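Local coordinates for phage terminase large subunit (Thermus phage P7426, PDB 7KS4), which probably acts as an ATP-driven motor that packages viral DNA into empty capsids and as an endonuclease that cuts the genome, this construct being the N-terminal ATPase domain, at residues 59-64 with 90-95; 100-105 with 109-114; 225-230 with 247-252. One frame throughout, in Å; residues are numbered along the deposited sequence.

In the fold
All three contacts belong to the P-loop ATPase domain and follow one another along the chain. Contacts 1 and 2 are neighbours, their centres 10 Å apart: helix 75-92, which bears L92 of contact 1, is followed, after a short connection, by strand 99-104, the first strand of the hairpin in contact 2. They touch directly, A93 packing on V101 and the L60 carbonyl probably accepting a hydrogen bond from H114. The hairpin forms one margin of the mixed sheet. Contact 3 lies across the chain's centre, its centre 34 Å from that of contact 1 and 36 Å from that of contact 2. Its first segment follows strand 219-224, the outermost strand at the other margin, and sits near bound ADP.

Contact 1. Residues 59-64 with 90-95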
loop_
_atom_site.group_PDB
_atom_site.type_symbol
_atom_site.label_atom_id
_atom_site.label_comp_id
_atom_site.label_asym_id
_atom_site.label_seq_id
_atom_site.Cartn_x
_atom_site.Cartn_y
_atom_site.Cartn_z
ATOM N N GLU A 59 -5.944 6.554 -7.765
ATOM C CA GLU A 59 -4.977 6.986 -8.768
ATOM C C GLU A 59 -5.438 6.635 -10.177
ATOM O O GLU A 59 -5.332 7.460 -11.093
ATOM C CB GLU A 59 -3.611 6.358 -8.494
ATOM C CG GLU A 59 -2.906 6.910 -7.274
ATOM C CD GLU A 59 -2.368 8.315 -7.477
ATOM O OE1 GLU A 59 -2.006 8.666 -8.615
ATOM O OE2 GLU A 59 -2.309 9.066 -6.485
ATOM N N LEU A 60 -5.956 5.418 -10.372
ATOM C CA LEU A 60 -6.270 4.966 -11.726
ATOM C C LEU A 60 -7.376 5.801 -12.355
ATOM O O LEU A 60 -7.360 6.024 -13.571
ATOM C CB LEU A 60 -6.655 3.483 -11.712
ATOM C CG LEU A 60 -5.539 2.538 -11.241
ATOM C CD1 LEU A 60 -6.066 1.116 -11.099
ATOM C CD2 LEU A 60 -4.336 2.573 -12.183
ATOM N N PHE A 61 -8.330 6.282 -11.553
ATOM C CA PHE A 61 -9.443 7.083 -12.061
ATOM C C PHE A 61 -9.184 8.579 -11.980
ATOM O O PHE A 61 -9.599 9.323 -12.878
ATOM C CB PHE A 61 -10.720 6.764 -11.283
ATOM C CG PHE A 61 -11.329 5.456 -11.651
ATOM C CD1 PHE A 61 -12.097 5.341 -12.795
ATOM C CD2 PHE A 61 -11.131 4.336 -10.865
ATOM C CE1 PHE A 61 -12.664 4.130 -13.151
ATOM C CE2 PHE A 61 -11.698 3.120 -11.217
ATOM C CZ PHE A 61 -12.461 3.022 -12.367
ATOM N N ALA A 62 -8.548 9.041 -10.899
ATOM C CA ALA A 62 -8.348 10.470 -10.696
ATOM C C ALA A 62 -7.141 11.002 -11.445
ATOM O O ALA A 62 -7.034 12.219 -11.640
ATOM C CB ALA A 62 -8.188 10.784 -9.204
ATOM N N ARG A 63 -6.238 10.121 -11.867
ATOM C CA ARG A 63 -5.020 10.495 -12.580
ATOM C C ARG A 63 -4.943 9.649 -13.843
ATOM O O ARG A 63 -4.195 8.667 -13.900
ATOM C CB ARG A 63 -3.792 10.300 -11.692
ATOM C CG ARG A 63 -3.622 11.386 -10.653
ATOM C CD ARG A 63 -3.082 12.642 -11.308
ATOM N NE ARG A 63 -2.786 13.700 -10.347
ATOM C CZ ARG A 63 -2.141 14.823 -10.655
ATOM N NH1 ARG A 63 -1.723 15.034 -11.899
ATOM N NH2 ARG A 63 -1.911 15.735 -9.721
ATOM N N PRO A 64 -5.722 9.990 -14.872
ATOM C CA PRO A 64 -5.709 9.191 -16.106
ATOM C C PRO A 64 -4.304 9.078 -16.675
ATOM O O PRO A 64 -3.580 10.069 -16.790
ATOM C CB PRO A 64 -6.641 9.968 -17.047
ATOM C CG PRO A 64 -7.528 10.751 -16.140
ATOM C CD PRO A 64 -6.667 11.111 -14.950
ATOM N N GLU A 90 -13.431 -2.476 -11.310
ATOM C CA GLU A 90 -14.471 -2.939 -12.224
ATOM C C GLU A 90 -15.849 -2.463 -11.790
ATOM O O GLU A 90 -16.702 -2.183 -12.643
ATOM C CB GLU A 90 -14.412 -4.464 -12.347
ATOM C CG GLU A 90 -13.281 -4.912 -13.269
ATOM C CD GLU A 90 -13.142 -6.412 -13.379
ATOM O OE1 GLU A 90 -13.854 -7.149 -12.666
ATOM O OE2 GLU A 90 -12.306 -6.854 -14.194
ATOM N N ARG A 91 -16.083 -2.346 -10.481
ATOM C CA ARG A 91 -17.353 -1.820 -9.996
ATOM C C ARG A 91 -17.439 -0.312 -10.194
ATOM O O ARG A 91 -18.441 0.206 -10.708
ATOM C CB ARG A 91 -17.527 -2.179 -8.521
ATOM C CG ARG A 91 -18.678 -1.457 -7.842
ATOM C CD ARG A 91 -19.039 -2.121 -6.523
ATOM N NE ARG A 91 -17.885 -2.226 -5.628
ATOM C CZ ARG A 91 -17.478 -1.263 -4.807
ATOM N NH1 ARG A 91 -16.419 -1.458 -4.033
ATOM N NH2 ARG A 91 -18.125 -0.106 -4.752
ATOM N N LEU A 92 -16.397 0.414 -9.779
ATOM C CA LEU A 92 -16.436 1.871 -9.832
ATOM C C LEU A 92 -16.561 2.386 -11.258
ATOM O O LEU A 92 -17.139 3.459 -11.482
ATOM C CB LEU A 92 -15.180 2.451 -9.182
ATOM C CG LEU A 92 -15.389 3.795 -8.497
ATOM C CD1 LEU A 92 -16.228 3.606 -7.237
ATOM C CD2 LEU A 92 -14.041 4.438 -8.178
ATOM N N ALA A 93 -16.011 1.659 -12.230
ATOM C CA ALA A 93 -16.080 2.108 -13.612
ATOM C C ALA A 93 -17.511 2.330 -14.068
ATOM O O ALA A 93 -17.736 3.120 -14.994
ATOM C CB ALA A 93 -15.385 1.099 -14.533
ATOM N N GLU A 94 -18.484 1.663 -13.435
ATOM C CA GLU A 94 -19.880 1.868 -13.802
ATOM C C GLU A 94 -20.259 3.341 -13.756
ATOM O O GLU A 94 -21.016 3.814 -14.611
ATOM C CB GLU A 94 -20.796 1.067 -12.878
ATOM C CG GLU A 94 -22.279 1.356 -13.076
ATOM C CD GLU A 94 -22.781 0.943 -14.440
ATOM O OE1 GLU A 94 -22.161 0.039 -15.039
ATOM O OE2 GLU A 94 -23.794 1.512 -14.911
ATOM N N VAL A 95 -19.777 4.076 -12.747
ATOM C CA VAL A 95 -20.179 5.468 -12.544
ATOM C C VAL A 95 -19.225 6.464 -13.206
ATOM O O VAL A 95 -19.370 7.673 -13.003
ATOM C CB VAL A 95 -20.351 5.786 -11.049
ATOM C CG1 VAL A 95 -21.400 4.867 -10.430
ATOM C CG2 VAL A 95 -19.038 5.688 -10.298
#
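Where helix 48-62, the helix that follows the P-loop, reaches its C-terminal end, F61 extends its ring to L92 of helix 75-92 and the next residue, A93. The backbones stay well apart, with F61 CA and A93 CA 8.4 Å from each other, and the phenyl ring spans the gap. CG of F61 sits beside the backbone N and anti to the carbonyl carbon (chi1 -75°), a choice that sends the ring across to the other segment. One ortho corner, F61 CD2, meets the methyl L92 CD2 at 4.0 Å, and the adjoining F61 CE2 lies 4.1 Å from L92 CB. The far end of the ring reaches the next residue: F61 CZ is 3.8 Å from the backbone atom A93 N and 4.1 Å from the methyl A93 CB. In this P-loop NTPase fold the two helices flank the central sheet, and between the two segments lies a buried contact made by apolar side chains, with no hydrogen bond across it. F61 also meets the ring of F96, with the planes about 30° apart, and touches T99 and V112 of the edge hairpin. L92 touches F15, L18 and L19 of helix 13-19, while A93 rests on T99 and V101. One residue before F61, the carbonyl L60 O accepts a hydrogen bond from S130 OG.

Contact 2. Residues 100-105 with 109-114; sequences EVQLQR and RLLVHH
Q102 and H113 join their side chains across two antiparallel strands: H113 NE2 donates to Q102 OE1 over 2.8 Å, nearly straight at 168° at the hydrogen. The oxygen lies at the imidazole edge, in the ring plane, and the donor lies in the carbonyl plane of the amide; amide and ring are nonetheless turned 36° from each other. The extended Q102 chain, with CG opposite its own N (chi1 -170°), brings OE1 to this spot and sets it 3.6 Å from the methyl L111 CD1. The other ring nitrogen, H113 ND1, bonds T129 OG1, so both nitrogens are engaged and the ring's rotation is fixed. These strands form a beta hairpin at the margin of the mixed sheet. E100 with H113, Q102 with L111 and Q104 with R109 are hydrogen-bonded pairs; V101 with V112 and L103 with L110 are non-hydrogen-bonded pairs. On the face carrying Q102 and H113, Q104 and R109 also run side by side, and Q104 OE1 lies 3.3 Å from the methylene R109 CD, in the guanidinium plane at its edge, without a hydrogen bond. Amide and guanidinium are steeply turned against each other, and the arginine's salt bridge goes onward from NE to E131 on the next strand. The opposite face is apolar. L110 CD1 reaches V101 CG1 at 3.5 Å, crossing at a slant, and meets L103 CD1 at 4.2 Å. Helix 75-92 covers this face, with V89 on V101 and V112, and V86 and E90 on L103.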
loop_
_atom_site.group_PDB
_atom_site.type_symbol
_atom_site.label_atom_id
_atom_site.label_comp_id
_atom_site.label_asym_id
_atom_site.label_seq_id
_atom_site.Cartn_x
_atom_site.Cartn_y
_atom_site.Cartn_z
ATOM N N GLU A 100 -13.312 2.310 -19.436
ATOM C CA GLU A 100 -13.526 0.907 -19.755
ATOM C C GLU A 100 -12.350 0.127 -19.193
ATOM O O GLU A 100 -11.198 0.503 -19.421
ATOM C CB GLU A 100 -13.646 0.695 -21.265
ATOM C CG GLU A 100 -13.881 -0.748 -21.671
ATOM C CD GLU A 100 -14.112 -0.884 -23.163
ATOM O OE1 GLU A 100 -13.124 -0.824 -23.927
ATOM O OE2 GLU A 100 -15.282 -1.025 -23.572
ATOM N N VAL A 101 -12.643 -0.934 -18.449
ATOM C CA VAL A 101 -11.631 -1.697 -17.727
ATOM C C VAL A 101 -11.236 -2.911 -18.552
ATOM O O VAL A 101 -12.092 -3.604 -19.111
ATOM C CB VAL A 101 -12.149 -2.124 -16.340
ATOM C CG1 VAL A 101 -11.089 -2.930 -15.592
ATOM C CG2 VAL A 101 -12.590 -0.902 -15.538
ATOM N N GLN A 102 -9.935 -3.180 -18.611
ATOM C CA GLN A 102 -9.398 -4.357 -19.281
ATOM C C GLN A 102 -8.492 -5.085 -18.298
ATOM O O GLN A 102 -7.632 -4.464 -17.664
ATOM C CB GLN A 102 -8.628 -3.968 -20.549
ATOM C CG GLN A 102 -8.231 -5.138 -21.427
ATOM C CD GLN A 102 -7.304 -4.722 -22.549
ATOM O OE1 GLN A 102 -7.099 -3.531 -22.798
ATOM N NE2 GLN A 102 -6.731 -5.704 -23.235
ATOM N N LEU A 103 -8.690 -6.392 -18.170
ATOM C CA LEU A 103 -8.032 -7.190 -17.148
ATOM C C LEU A 103 -7.300 -8.359 -17.787
ATOM O O LEU A 103 -7.816 -9.005 -18.703
ATOM C CB LEU A 103 -9.044 -7.718 -16.126
ATOM C CG LEU A 103 -8.526 -8.685 -15.060
ATOM C CD1 LEU A 103 -7.366 -8.074 -14.267
ATOM C CD2 LEU A 103 -9.666 -9.055 -14.138
ATOM N N GLN A 104 -6.095 -8.625 -17.291
ATOM C CA GLN A 104 -5.322 -9.812 -17.649
ATOM C C GLN A 104 -4.955 -10.470 -16.325
ATOM O O GLN A 104 -3.897 -10.184 -15.758
ATOM C CB GLN A 104 -4.104 -9.440 -18.478
ATOM C CG GLN A 104 -4.452 -8.702 -19.757
ATOM C CD GLN A 104 -3.240 -8.106 -20.433
ATOM O OE1 GLN A 104 -2.117 -8.249 -19.954
ATOM N NE2 GLN A 104 -3.459 -7.430 -21.557
ATOM N N ARG A 105 -5.850 -11.324 -15.819
ATOM C CA ARG A 105 -5.664 -11.883 -14.483
ATOM C C ARG A 105 -4.372 -12.680 -14.398
ATOM O O ARG A 105 -3.651 -12.603 -13.396
ATOM C CB ARG A 105 -6.858 -12.759 -14.096
ATOM C CG ARG A 105 -8.023 -11.984 -13.502
ATOM C CD ARG A 105 -9.089 -12.898 -12.894
ATOM N NE ARG A 105 -10.400 -12.249 -12.847
ATOM C CZ ARG A 105 -10.818 -11.431 -11.881
ATOM N NH1 ARG A 105 -10.033 -11.142 -10.848
ATOM N NH2 ARG A 105 -12.032 -10.896 -11.949
ATOM N N ARG A 109 -2.317 -7.743 -14.602
ATOM C CA ARG A 109 -2.279 -6.472 -15.312
ATOM C C ARG A 109 -3.697 -5.928 -15.421
ATOM O O ARG A 109 -4.583 -6.592 -15.971
ATOM C CB ARG A 109 -1.655 -6.630 -16.698
ATOM C CG ARG A 109 -1.169 -5.323 -17.302
ATOM C CD ARG A 109 -0.763 -5.498 -18.752
ATOM N NE ARG A 109 -0.258 -4.257 -19.330
ATOM C CZ ARG A 109 -0.208 -3.999 -20.633
ATOM N NH1 ARG A 109 -0.642 -4.892 -21.514
ATOM N NH2 ARG A 109 0.271 -2.837 -21.058
ATOM N N LEU A 110 -3.903 -4.726 -14.895
ATOM C CA LEU A 110 -5.197 -4.065 -14.906
ATOM C C LEU A 110 -5.056 -2.739 -15.638
ATOM O O LEU A 110 -4.162 -1.944 -15.326
ATOM C CB LEU A 110 -5.700 -3.854 -13.476
ATOM C CG LEU A 110 -7.038 -3.137 -13.294
ATOM C CD1 LEU A 110 -8.191 -3.942 -13.864
ATOM C CD2 LEU A 110 -7.256 -2.832 -11.814
ATOM N N LEU A 111 -5.935 -2.503 -16.608
ATOM C CA LEU A 111 -5.922 -1.295 -17.421
ATOM C C LEU A 111 -7.249 -0.564 -17.278
ATOM O O LEU A 111 -8.316 -1.181 -17.364
ATOM C CB LEU A 111 -5.678 -1.631 -18.898
ATOM C CG LEU A 111 -4.379 -2.375 -19.209
ATOM C CD1 LEU A 111 -4.312 -2.700 -20.688
ATOM C CD2 LEU A 111 -3.177 -1.558 -18.790
ATOM N N VAL A 112 -7.186 0.746 -17.075
ATOM C CA VAL A 112 -8.374 1.592 -17.082
ATOM C C VAL A 112 -8.224 2.551 -18.257
ATOM O O VAL A 112 -7.459 3.520 -18.191
ATOM C CB VAL A 112 -8.565 2.347 -15.762
ATOM C CG1 VAL A 112 -9.839 3.161 -15.812
ATOM C CG2 VAL A 112 -8.595 1.374 -14.588
ATOM N N HIS A 113 -8.952 2.288 -19.337
ATOM C CA HIS A 113 -8.900 3.143 -20.513
ATOM C C HIS A 113 -9.831 4.334 -20.322
ATOM O O HIS A 113 -10.993 4.163 -19.944
ATOM C CB HIS A 113 -9.299 2.356 -21.762
ATOM C CG HIS A 113 -8.444 1.154 -22.020
ATOM N ND1 HIS A 113 -7.110 1.246 -22.351
ATOM C CD2 HIS A 113 -8.739 -0.169 -22.008
ATOM C CE1 HIS A 113 -6.616 0.033 -22.523
ATOM N NE2 HIS A 113 -7.584 -0.843 -22.323
ATOM N N HIS A 114 -9.322 5.533 -20.598
ATOM C CA HIS A 114 -10.084 6.772 -20.484
ATOM C C HIS A 114 -10.360 7.318 -21.877
ATOM O O HIS A 114 -9.443 7.422 -22.698
ATOM C CB HIS A 114 -9.323 7.810 -19.660
ATOM C CG HIS A 114 -9.200 7.451 -18.216
ATOM N ND1 HIS A 114 -10.083 7.907 -17.265
ATOM C CD2 HIS A 114 -8.309 6.669 -17.564
ATOM C CE1 HIS A 114 -9.736 7.428 -16.083
ATOM N NE2 HIS A 114 -8.665 6.670 -16.237
#

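Contact 3. Residues 225-230 with 247-252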
loop_
_atom_site.group_PDB
_atom_site.type_symbol
_atom_site.label_atom_id
_atom_site.label_comp_id
_atom_site.label_asym_id
_atom_site.label_seq_id
_atom_site.Cartn_x
_atom_site.Cartn_y
_atom_site.Cartn_z
ATOM N N ALA A 225 -0.618 -1.609 16.698
ATOM C CA ALA A 225 -0.794 -3.021 16.974
ATOM C C ALA A 225 -2.173 -3.465 16.502
ATOM O O ALA A 225 -3.077 -2.656 16.290
ATOM C CB ALA A 225 -0.640 -3.297 18.472
ATOM N N SER A 226 -2.329 -4.774 16.331
ATOM C CA SER A 226 -3.632 -5.299 15.947
ATOM C C SER A 226 -4.713 -4.830 16.914
ATOM O O SER A 226 -5.833 -4.502 16.499
ATOM C CB SER A 226 -3.580 -6.821 15.890
ATOM O OG SER A 226 -2.515 -7.245 15.058
ATOM N N TRP A 227 -4.388 -4.765 18.206
ATOM C CA TRP A 227 -5.376 -4.382 19.205
ATOM C C TRP A 227 -5.569 -2.877 19.300
ATOM O O TRP A 227 -6.519 -2.439 19.958
ATOM C CB TRP A 227 -4.991 -4.945 20.573
ATOM C CG TRP A 227 -3.616 -4.581 21.015
ATOM C CD1 TRP A 227 -3.212 -3.389 21.533
ATOM C CD2 TRP A 227 -2.456 -5.423 20.988
ATOM N NE1 TRP A 227 -1.869 -3.433 21.830
ATOM C CE2 TRP A 227 -1.385 -4.674 21.507
ATOM C CE3 TRP A 227 -2.222 -6.739 20.576
ATOM C CZ2 TRP A 227 -0.099 -5.193 21.623
ATOM C CZ3 TRP A 227 -0.945 -7.254 20.698
ATOM C CH2 TRP A 227 0.098 -6.483 21.217
ATOM N N ASP A 228 -4.700 -2.077 18.673
ATOM C CA ASP A 228 -5.009 -0.661 18.499
ATOM C C ASP A 228 -6.173 -0.472 17.534
ATOM O O ASP A 228 -6.997 0.431 17.721
ATOM C CB ASP A 228 -3.784 0.105 17.989
ATOM C CG ASP A 228 -2.679 0.207 19.024
ATOM O OD1 ASP A 228 -2.994 0.316 20.229
ATOM O OD2 ASP A 228 -1.493 0.185 18.629
ATOM N N VAL A 229 -6.259 -1.310 16.505
ATOM C CA VAL A 229 -7.368 -1.236 15.565
ATOM C C VAL A 229 -8.565 -2.045 16.053
ATOM O O VAL A 229 -9.711 -1.665 15.799
ATOM C CB VAL A 229 -6.931 -1.718 14.176
ATOM C CG1 VAL A 229 -8.042 -1.451 13.153
ATOM C CG2 VAL A 229 -5.606 -1.055 13.756
ATOM N N TRP A 230 -8.318 -3.164 16.740
ATOM C CA TRP A 230 -9.367 -4.043 17.250
ATOM C C TRP A 230 -9.214 -4.149 18.762
ATOM O O TRP A 230 -8.732 -5.168 19.279
ATOM C CB TRP A 230 -9.300 -5.417 16.586
ATOM C CG TRP A 230 -9.539 -5.355 15.113
ATOM C CD1 TRP A 230 -8.625 -5.570 14.120
ATOM C CD2 TRP A 230 -10.774 -5.039 14.461
ATOM N NE1 TRP A 230 -9.220 -5.414 12.891
ATOM C CE2 TRP A 230 -10.540 -5.088 13.072
ATOM C CE3 TRP A 230 -12.060 -4.721 14.919
ATOM C CZ2 TRP A 230 -11.544 -4.832 12.136
ATOM C CZ3 TRP A 230 -13.054 -4.467 13.989
ATOM C CH2 TRP A 230 -12.791 -4.524 12.614
ATOM N N LEU A 247 8.393 -13.692 20.199
ATOM C CA LEU A 247 8.820 -12.791 19.130
ATOM C C LEU A 247 7.745 -12.665 18.063
ATOM O O LEU A 247 7.455 -11.560 17.588
ATOM C CB LEU A 247 10.131 -13.266 18.498
ATOM C CG LEU A 247 10.713 -12.299 17.447
ATOM C CD1 LEU A 247 12.237 -12.347 17.446
ATOM C CD2 LEU A 247 10.196 -12.561 16.023
ATOM N N GLU A 248 7.169 -13.792 17.641
ATOM C CA GLU A 248 6.101 -13.742 16.650
ATOM C C GLU A 248 4.953 -12.872 17.137
ATOM O O GLU A 248 4.391 -12.085 16.365
ATOM C CB GLU A 248 5.614 -15.156 16.329
ATOM C CG GLU A 248 4.478 -15.213 15.316
ATOM C CD GLU A 248 3.974 -16.624 15.082
ATOM O OE1 GLU A 248 4.780 -17.573 15.214
ATOM O OE2 GLU A 248 2.772 -16.785 14.771
ATOM N N PHE A 249 4.589 -12.994 18.417
ATOM C CA PHE A 249 3.485 -12.204 18.947
ATOM C C PHE A 249 3.815 -10.717 18.924
ATOM O O PHE A 249 3.012 -9.898 18.458
ATOM C CB PHE A 249 3.144 -12.645 20.371
ATOM C CG PHE A 249 2.189 -11.720 21.062
ATOM C CD1 PHE A 249 0.823 -11.926 20.979
ATOM C CD2 PHE A 249 2.657 -10.623 21.765
ATOM C CE1 PHE A 249 -0.054 -11.060 21.601
ATOM C CE2 PHE A 249 1.785 -9.752 22.378
ATOM C CZ PHE A 249 0.428 -9.972 22.297
ATOM N N ARG A 250 4.992 -10.344 19.436
ATOM C CA ARG A 250 5.362 -8.935 19.484
ATOM C C ARG A 250 5.437 -8.322 18.091
ATOM O O ARG A 250 5.157 -7.126 17.925
ATOM C CB ARG A 250 6.701 -8.769 20.207
ATOM C CG ARG A 250 6.653 -9.064 21.701
ATOM C CD ARG A 250 8.010 -8.834 22.359
ATOM N NE ARG A 250 7.935 -9.008 23.807
ATOM C CZ ARG A 250 7.605 -8.052 24.672
ATOM N NH1 ARG A 250 7.322 -6.826 24.246
ATOM N NH2 ARG A 250 7.561 -8.321 25.971
ATOM N N GLN A 251 5.839 -9.101 17.083
ATOM C CA GLN A 251 5.952 -8.559 15.730
ATOM C C GLN A 251 4.612 -8.530 15.014
ATOM O O GLN A 251 4.209 -7.491 14.480
ATOM C CB GLN A 251 6.935 -9.379 14.898
ATOM C CG GLN A 251 8.381 -9.134 15.203
ATOM C CD GLN A 251 9.281 -9.645 14.095
ATOM O OE1 GLN A 251 8.882 -10.495 13.293
ATOM N NE2 GLN A 251 10.490 -9.117 14.032
ATOM N N GLU A 252 3.932 -9.678 14.949
ATOM C CA GLU A 252 2.764 -9.788 14.081
ATOM C C GLU A 252 1.569 -9.038 14.645
ATOM O O GLU A 252 0.767 -8.494 13.880
ATOM C CB GLU A 252 2.411 -11.257 13.861
ATOM C CG GLU A 252 3.530 -12.082 13.247
ATOM C CD GLU A 252 4.031 -11.510 11.931
ATOM O OE1 GLU A 252 5.265 -11.489 11.730
ATOM O OE2 GLU A 252 3.196 -11.074 11.106
#
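S226 and E252 mark the nearest approach of the two backbones, their CA atoms 8.0 Å apart. A225 is the N-cap of the short helix 226-229, and its amide, A225 N, is bonded at 2.8 Å by D228 OD2, which it meets from above the carboxylate plane. Facing it, residues 247-252 are helical throughout. The wide gap is filled mainly by two aromatic side chains. W227 has CG between its backbone N and carbonyl carbon (chi1 54°), which lays the indole over its own helix start, with A225 CB 3.4 Å above the ring plane toward the rim. F249 has CG opposite its N (chi1 170°), and its side chain crosses that of W227 at about a right angle to reach the indole's six-membered end. Their closest atoms are W227 CZ3 and F249 CZ, 3.4 Å apart. The planes are tilted by only 20°, but the rings have slid past each other, with 5.5 Å between the centroid of the W227 six-membered ring and that of F249, so they barely overlap. Each has a cation-pi partner, R234 for W227 and R241 for F249, and M238 touches both. S226 OG is 3.7 Å from E252 O; its hydrogen bond goes instead to R44 O, while E252 OE1 forms a salt bridge with K186. R44 belongs to the ADP pocket, and W230 NE1 bonds the carbonyl of Q45 there. The contact thus packs the short helix after strand 219-224 against helix 246-252, beside the nucleotide-binding P-loop of this ASCE ATPase.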